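Local coordinates for cytochrome p450EpoK (Sorangium cellulosum, PDB 1PKF), which is a bacterial cytochrome P450, a mainly helical haem protein modelled here with protoporphyrin IX containing iron and epothilone D, at residues F15-F20 with L301-V306; F297-R302 with L328-A333. All coordinates share one frame; numbering follows the deposited sequence.

Contact 1 (F15-F20 with L301-V306); sequences FDFKPF and LRIGTV. With EPD (epothilone D), chain C.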
# COMPACT_ATOMS: atom_id res chain seq x y z
N PHE A 15 -15.38 16.18 -16.26
CA PHE A 15 -14.97 15.68 -17.60
C PHE A 15 -14.52 14.17 -17.73
O PHE A 15 -15.30 13.23 -17.49
CB PHE A 15 -13.83 16.58 -18.15
CG PHE A 15 -14.26 17.98 -18.63
CD1 PHE A 15 -13.38 19.06 -18.51
CD2 PHE A 15 -15.50 18.21 -19.24
CE1 PHE A 15 -13.72 20.34 -18.96
CE2 PHE A 15 -15.85 19.49 -19.70
CZ PHE A 15 -14.96 20.55 -19.56
N ASP A 16 -13.25 13.98 -18.13
CA ASP A 16 -12.72 12.69 -18.64
C ASP A 16 -11.85 11.95 -17.59
O ASP A 16 -10.69 12.34 -17.35
CB ASP A 16 -11.89 13.00 -19.91
CG ASP A 16 -11.05 11.80 -20.43
OD1 ASP A 16 -11.60 10.96 -21.20
OD2 ASP A 16 -9.84 11.64 -20.16
N PHE A 17 -12.40 10.89 -16.97
CA PHE A 17 -11.61 10.05 -16.02
C PHE A 17 -11.42 8.63 -16.55
O PHE A 17 -12.34 7.80 -16.56
CB PHE A 17 -12.26 10.00 -14.65
CG PHE A 17 -11.43 9.30 -13.58
CD1 PHE A 17 -10.11 9.60 -13.38
CD2 PHE A 17 -12.02 8.38 -12.74
CE1 PHE A 17 -9.38 8.95 -12.40
CE2 PHE A 17 -11.30 7.74 -11.76
CZ PHE A 17 -9.97 8.03 -11.60
N LYS A 18 -10.19 8.36 -16.96
CA LYS A 18 -9.78 7.11 -17.54
C LYS A 18 -8.46 6.63 -16.91
O LYS A 18 -7.38 6.74 -17.51
CB LYS A 18 -9.59 7.32 -19.05
CG LYS A 18 -10.90 7.58 -19.79
CD LYS A 18 -10.61 7.67 -21.26
CE LYS A 18 -11.82 8.21 -22.05
NZ LYS A 18 -11.34 9.15 -23.08
N PRO A 19 -8.55 6.12 -15.69
CA PRO A 19 -7.35 5.70 -14.93
C PRO A 19 -6.67 4.43 -15.42
O PRO A 19 -5.66 4.06 -14.83
CB PRO A 19 -7.91 5.48 -13.54
CG PRO A 19 -9.29 5.10 -13.77
CD PRO A 19 -9.79 5.91 -14.93
N PHE A 20 -7.23 3.77 -16.44
CA PHE A 20 -6.60 2.60 -17.06
C PHE A 20 -6.13 2.88 -18.46
O PHE A 20 -5.58 1.99 -19.11
CB PHE A 20 -7.56 1.39 -17.04
CG PHE A 20 -7.86 0.94 -15.67
CD1 PHE A 20 -9.02 1.31 -15.04
CD2 PHE A 20 -6.91 0.25 -14.94
CE1 PHE A 20 -9.28 0.93 -13.73
CE2 PHE A 20 -7.15 -0.12 -13.63
CZ PHE A 20 -8.34 0.22 -13.03
N LEU A 301 -0.92 5.24 -5.62
CA LEU A 301 -2.26 4.78 -5.90
C LEU A 301 -2.75 5.29 -7.26
O LEU A 301 -2.41 6.41 -7.65
CB LEU A 301 -3.21 5.18 -4.80
CG LEU A 301 -2.96 4.50 -3.47
CD1 LEU A 301 -3.77 5.13 -2.37
CD2 LEU A 301 -3.26 2.98 -3.58
N ARG A 302 -3.43 4.41 -8.01
CA ARG A 302 -4.03 4.73 -9.31
C ARG A 302 -5.23 5.66 -9.15
O ARG A 302 -5.39 6.64 -9.87
CB ARG A 302 -4.50 3.41 -9.99
CG ARG A 302 -4.93 3.55 -11.44
CD ARG A 302 -5.16 2.21 -12.18
NE ARG A 302 -3.90 1.49 -12.34
CZ ARG A 302 -3.09 1.65 -13.36
NH1 ARG A 302 -3.40 2.48 -14.34
NH2 ARG A 302 -1.96 0.96 -13.43
N ILE A 303 -6.10 5.31 -8.22
CA ILE A 303 -7.31 6.06 -7.93
C ILE A 303 -7.32 6.50 -6.45
O ILE A 303 -7.30 7.70 -6.14
CB ILE A 303 -8.57 5.24 -8.27
CG1 ILE A 303 -8.46 4.64 -9.71
CG2 ILE A 303 -9.77 6.11 -8.15
CD1 ILE A 303 -8.82 3.20 -9.83
N GLY A 304 -7.38 5.56 -5.53
CA GLY A 304 -7.33 5.91 -4.13
C GLY A 304 -7.91 4.81 -3.29
O GLY A 304 -7.57 3.66 -3.48
N THR A 305 -8.75 5.17 -2.34
CA THR A 305 -9.38 4.17 -1.51
C THR A 305 -10.87 4.45 -1.53
O THR A 305 -11.29 5.43 -2.14
CB THR A 305 -8.75 4.16 -0.10
OG1 THR A 305 -9.32 3.10 0.67
CG2 THR A 305 -9.09 5.47 0.65
N VAL A 306 -11.65 3.58 -0.93
CA VAL A 306 -13.09 3.63 -1.05
C VAL A 306 -13.80 3.74 0.29
O VAL A 306 -13.32 3.27 1.32
CB VAL A 306 -13.67 2.38 -1.79
CG1 VAL A 306 -13.20 2.40 -3.19
CG2 VAL A 306 -13.23 1.07 -1.14
C51 EPD C . -2.26 1.02 0.05
C5 EPD C . -3.45 0.20 0.49
C4 EPD C . -3.16 -1.03 0.87
C3 EPD C . -4.17 -1.92 1.54
C2 EPD C . -4.34 -3.27 0.77
C20 EPD C . -5.38 -4.27 1.46
C21 EPD C . -5.92 -5.41 0.60
C22 EPD C . -5.73 -3.97 2.72
C23 EPD C . -6.66 -4.71 3.49
C24 EPD C . -7.00 -4.67 4.74
S1 EPD C . -8.25 -5.81 5.15
C25 EPD C . -8.23 -6.27 3.49
C27 EPD C . -9.18 -7.36 3.08
N26 EPD C . -7.43 -5.66 2.74
C6 EPD C . -4.74 0.89 0.98
C7 EPD C . -5.34 1.87 -0.03
C8 EPD C . -5.99 1.06 -1.16
C9 EPD C . -7.46 0.77 -1.33
C91 EPD C . -8.20 -0.17 -0.46
C10 EPD C . -7.34 -0.05 -2.71
O10 EPD C . -6.77 0.89 -3.70
C11 EPD C . -8.64 -0.84 -3.17
C28 EPD C . -9.83 0.05 -3.52
C12 EPD C . -8.36 -1.74 -4.37
O12 EPD C . -8.26 -1.14 -5.45
C13 EPD C . -8.20 -3.25 -4.09
C30 EPD C . -9.41 -3.90 -3.47
C29 EPD C . -7.69 -4.02 -5.32
C14 EPD C . -7.10 -3.46 -2.94
O14 EPD C . -7.03 -4.80 -2.43
C15 EPD C . -5.67 -3.21 -3.32
C16 EPD C . -4.73 -3.31 -2.07
O16 EPD C . -3.54 -3.44 -2.22
O1 EPD C . -5.30 -3.25 -0.72

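Contact 2 (F297-R302 with L328-A333); sequences FENILR and LLIPSA. Unlike the reference sequence in segment 297-302: Glu298 (reference Asp).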
# COMPACT_ATOMS: atom_id res chain seq x y z
N PHE A 297 4.12 13.72 -3.44
CA PHE A 297 4.30 14.32 -4.73
C PHE A 297 3.82 13.35 -5.80
O PHE A 297 3.33 13.75 -6.85
CB PHE A 297 5.77 14.56 -4.99
CG PHE A 297 6.07 15.00 -6.39
CD1 PHE A 297 5.57 16.21 -6.86
CD2 PHE A 297 6.85 14.23 -7.22
CE1 PHE A 297 5.86 16.64 -8.15
CE2 PHE A 297 7.12 14.64 -8.50
CZ PHE A 297 6.63 15.85 -8.98
N GLU A 298 4.03 12.08 -5.55
CA GLU A 298 3.56 11.15 -6.52
C GLU A 298 3.14 9.79 -6.07
O GLU A 298 3.82 8.79 -6.16
CB GLU A 298 4.48 11.20 -7.67
CG GLU A 298 5.71 10.43 -7.56
CD GLU A 298 5.86 9.86 -8.90
OE1 GLU A 298 6.95 9.41 -9.24
OE2 GLU A 298 4.81 9.93 -9.60
N ASN A 299 1.95 9.82 -5.58
CA ASN A 299 1.42 8.75 -4.85
C ASN A 299 1.27 7.52 -5.72
O ASN A 299 0.87 7.62 -6.89
CB ASN A 299 0.06 9.16 -4.37
CG ASN A 299 -0.47 8.21 -3.36
OD1 ASN A 299 -1.37 7.40 -3.64
ND2 ASN A 299 0.06 8.30 -2.16
N ILE A 300 1.54 6.36 -5.11
CA ILE A 300 1.51 5.10 -5.81
C ILE A 300 0.12 4.63 -6.18
O ILE A 300 -0.02 3.68 -6.95
CB ILE A 300 2.24 3.98 -4.98
CG1 ILE A 300 1.54 3.75 -3.65
CG2 ILE A 300 3.70 4.33 -4.82
CD1 ILE A 300 2.03 2.52 -2.87
N LEU A 301 -0.92 5.24 -5.62
CA LEU A 301 -2.26 4.78 -5.90
C LEU A 301 -2.75 5.29 -7.26
O LEU A 301 -2.41 6.41 -7.65
CB LEU A 301 -3.21 5.18 -4.80
CG LEU A 301 -2.96 4.50 -3.47
CD1 LEU A 301 -3.77 5.13 -2.37
CD2 LEU A 301 -3.26 2.98 -3.58
N ARG A 302 -3.43 4.41 -8.01
CA ARG A 302 -4.03 4.73 -9.31
C ARG A 302 -5.23 5.66 -9.15
O ARG A 302 -5.39 6.64 -9.87
CB ARG A 302 -4.50 3.41 -9.99
CG ARG A 302 -4.93 3.55 -11.44
CD ARG A 302 -5.16 2.21 -12.18
NE ARG A 302 -3.90 1.49 -12.34
CZ ARG A 302 -3.09 1.65 -13.36
NH1 ARG A 302 -3.40 2.48 -14.34
NH2 ARG A 302 -1.96 0.96 -13.43
N LEU A 328 -11.81 8.13 -2.93
CA LEU A 328 -11.01 9.29 -2.57
C LEU A 328 -9.81 9.31 -3.45
O LEU A 328 -8.96 8.45 -3.34
CB LEU A 328 -10.59 9.19 -1.10
CG LEU A 328 -11.61 8.65 -0.11
CD1 LEU A 328 -11.10 8.84 1.31
CD2 LEU A 328 -12.93 9.30 -0.26
N LEU A 329 -9.74 10.30 -4.34
CA LEU A 329 -8.69 10.43 -5.33
C LEU A 329 -7.37 10.95 -4.74
O LEU A 329 -6.95 12.11 -4.95
CB LEU A 329 -9.17 11.31 -6.49
CG LEU A 329 -8.40 11.21 -7.78
CD1 LEU A 329 -8.34 9.75 -8.26
CD2 LEU A 329 -8.99 12.14 -8.88
N ILE A 330 -6.67 10.05 -4.04
CA ILE A 330 -5.52 10.46 -3.27
C ILE A 330 -4.45 11.19 -4.03
O ILE A 330 -3.97 12.18 -3.55
CB ILE A 330 -4.94 9.29 -2.45
CG1 ILE A 330 -5.84 9.10 -1.24
CG2 ILE A 330 -3.56 9.64 -1.92
CD1 ILE A 330 -6.57 7.88 -1.25
N PRO A 331 -4.01 10.70 -5.18
CA PRO A 331 -2.92 11.37 -5.86
C PRO A 331 -3.31 12.80 -6.29
O PRO A 331 -2.43 13.65 -6.52
CB PRO A 331 -2.63 10.46 -7.07
CG PRO A 331 -3.82 9.58 -7.19
CD PRO A 331 -4.47 9.49 -5.87
N SER A 332 -4.61 13.04 -6.38
CA SER A 332 -5.14 14.35 -6.73
C SER A 332 -5.20 15.27 -5.52
O SER A 332 -4.73 16.41 -5.58
CB SER A 332 -6.57 14.24 -7.27
OG SER A 332 -7.00 15.55 -7.63
N ALA A 333 -5.84 14.77 -4.47
CA ALA A 333 -5.91 15.48 -3.22
C ALA A 333 -4.53 15.94 -2.79
O ALA A 333 -4.40 16.99 -2.21
CB ALA A 333 -6.53 14.60 -2.14
O HOH W 1 0.43 12.55 -5.50

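Contact 1 (F15-F20 with L301-V306)
Arg302 reaches across to the backbone carbonyl of Pro19, and a single hydrogen bond joins the two segments. NH1 donates to Pro19 O over 2.8 Å with an N-H...O angle of 161°; the oxygen lies in the guanidinium plane and the donor sits in the carbonyl plane. The chain of Arg302 starts with CG anti to the backbone N and bends at chi3 (-67°), which brings NH1 to Pro19 O, while the Arg302 chain crosses Phe20 at about a right angle. There CD approaches Phe20 CE2 to 3.4 Å, obliquely to the ring, while ring and guanidinium planes differ by 12°. The other guanidinium nitrogens are held from elsewhere, NE by the carbonyl of His400 and NH2 by that of Gly398, so backbone oxygens grip this buried charge on several sides and fix its rotation. Segment 301-306 runs into strand 304-309 of the mixed beta-sheet of the P450 fold, and the N-terminal loop is laid against the turn that enters this strand. Beside the polar centre the packing is apolar and somewhat looser: Ile303 CG1 stands 4.0 Å from Pro19 CB, and Ile303 CG2 meets the edge of the Phe17 ring at CZ, also at 4.0 Å. One face of that ring is covered from within its own segment by Pro19 CD, 3.7 Å above the plane and over its centre. On the solvent side, Phe15, Asp16 and Lys18 are exposed and do not touch segment 301-306. In contrast, Gly304 and Thr305 are buried and serve the pocket: epothilone D donates from O10 to Gly304 O at 2.9 Å, and Thr305 OG1 is hydrogen-bonded to a haem oxygen, O1A.

Contact 2 (F297-R302 with L328-A333)
With CG anti to the backbone N (chi1 -168°), the Asn299 amide is swung over Ile330, whose CG2 is also anti to its own backbone N. The two groups meet there, Ile330 CG2 lying 3.6 Å from Asn299 OD1, and the side chains pass at a slant. Nearer the backbone, Asn299 CB rests on Pro331 at 4.0 Å from both CA and CB of the proline. No direct hydrogen bond crosses between the segments. The polar atoms of Asn299 are used within its own part of the chain: OD1 accepts from Leu301 N at 3.0 Å with an N-H...O angle of 153°, the donor standing 51° out of the carbonyl plane, and ND2 donates to Leu295 O. The amide is thus fixed at both ends. One water does bridge the segments, accepting from Asn299 N at 3.1 Å and donating to Pro331 O at 3.2 Å. Further along, the Leu301 carbonyl points its oxygen at the Pro331 ring, with CG 3.5 Å from Leu301 O, while Leu301 CD1 meets Ile330 CD1 at 4.1 Å. Beyond this pair, Leu301 lies close to epothilone D and the haem. Phe29 and Ile32 of helix 29-38 also touch Pro331. Leu329 is the N-cap residue of helix 330-333, and its carbonyl accepts from both Ser332 N and Ala333 N. Across from this strand-to-helix junction, the bond from Asn299 OD1 to the backbone N two residues on makes an Asx turn, in the connection from helix 287-297 to strand 304-309 of the P450 sheet.

Overall arrangement
The centres of contact 1 and contact 2 are 9 Å apart, on the same side of the chain's centre, and both contacts include Leu301 and Arg302. Along the chain the order is 15-20, then 297-302 running into 301-306, then 328-333. Strands 304-309 and 325-329 are antiparallel neighbours in the mixed sheet, and a probable hydrogen bond from Leu328 N to Thr305 O ties the contacts; Gly304 CA also packs on Ile330 CD1. One connection between helix 287-297 and the sheet is therefore held by the N-terminal loop and by the start of helix 330-333, close to where epothilone D and haem are bound.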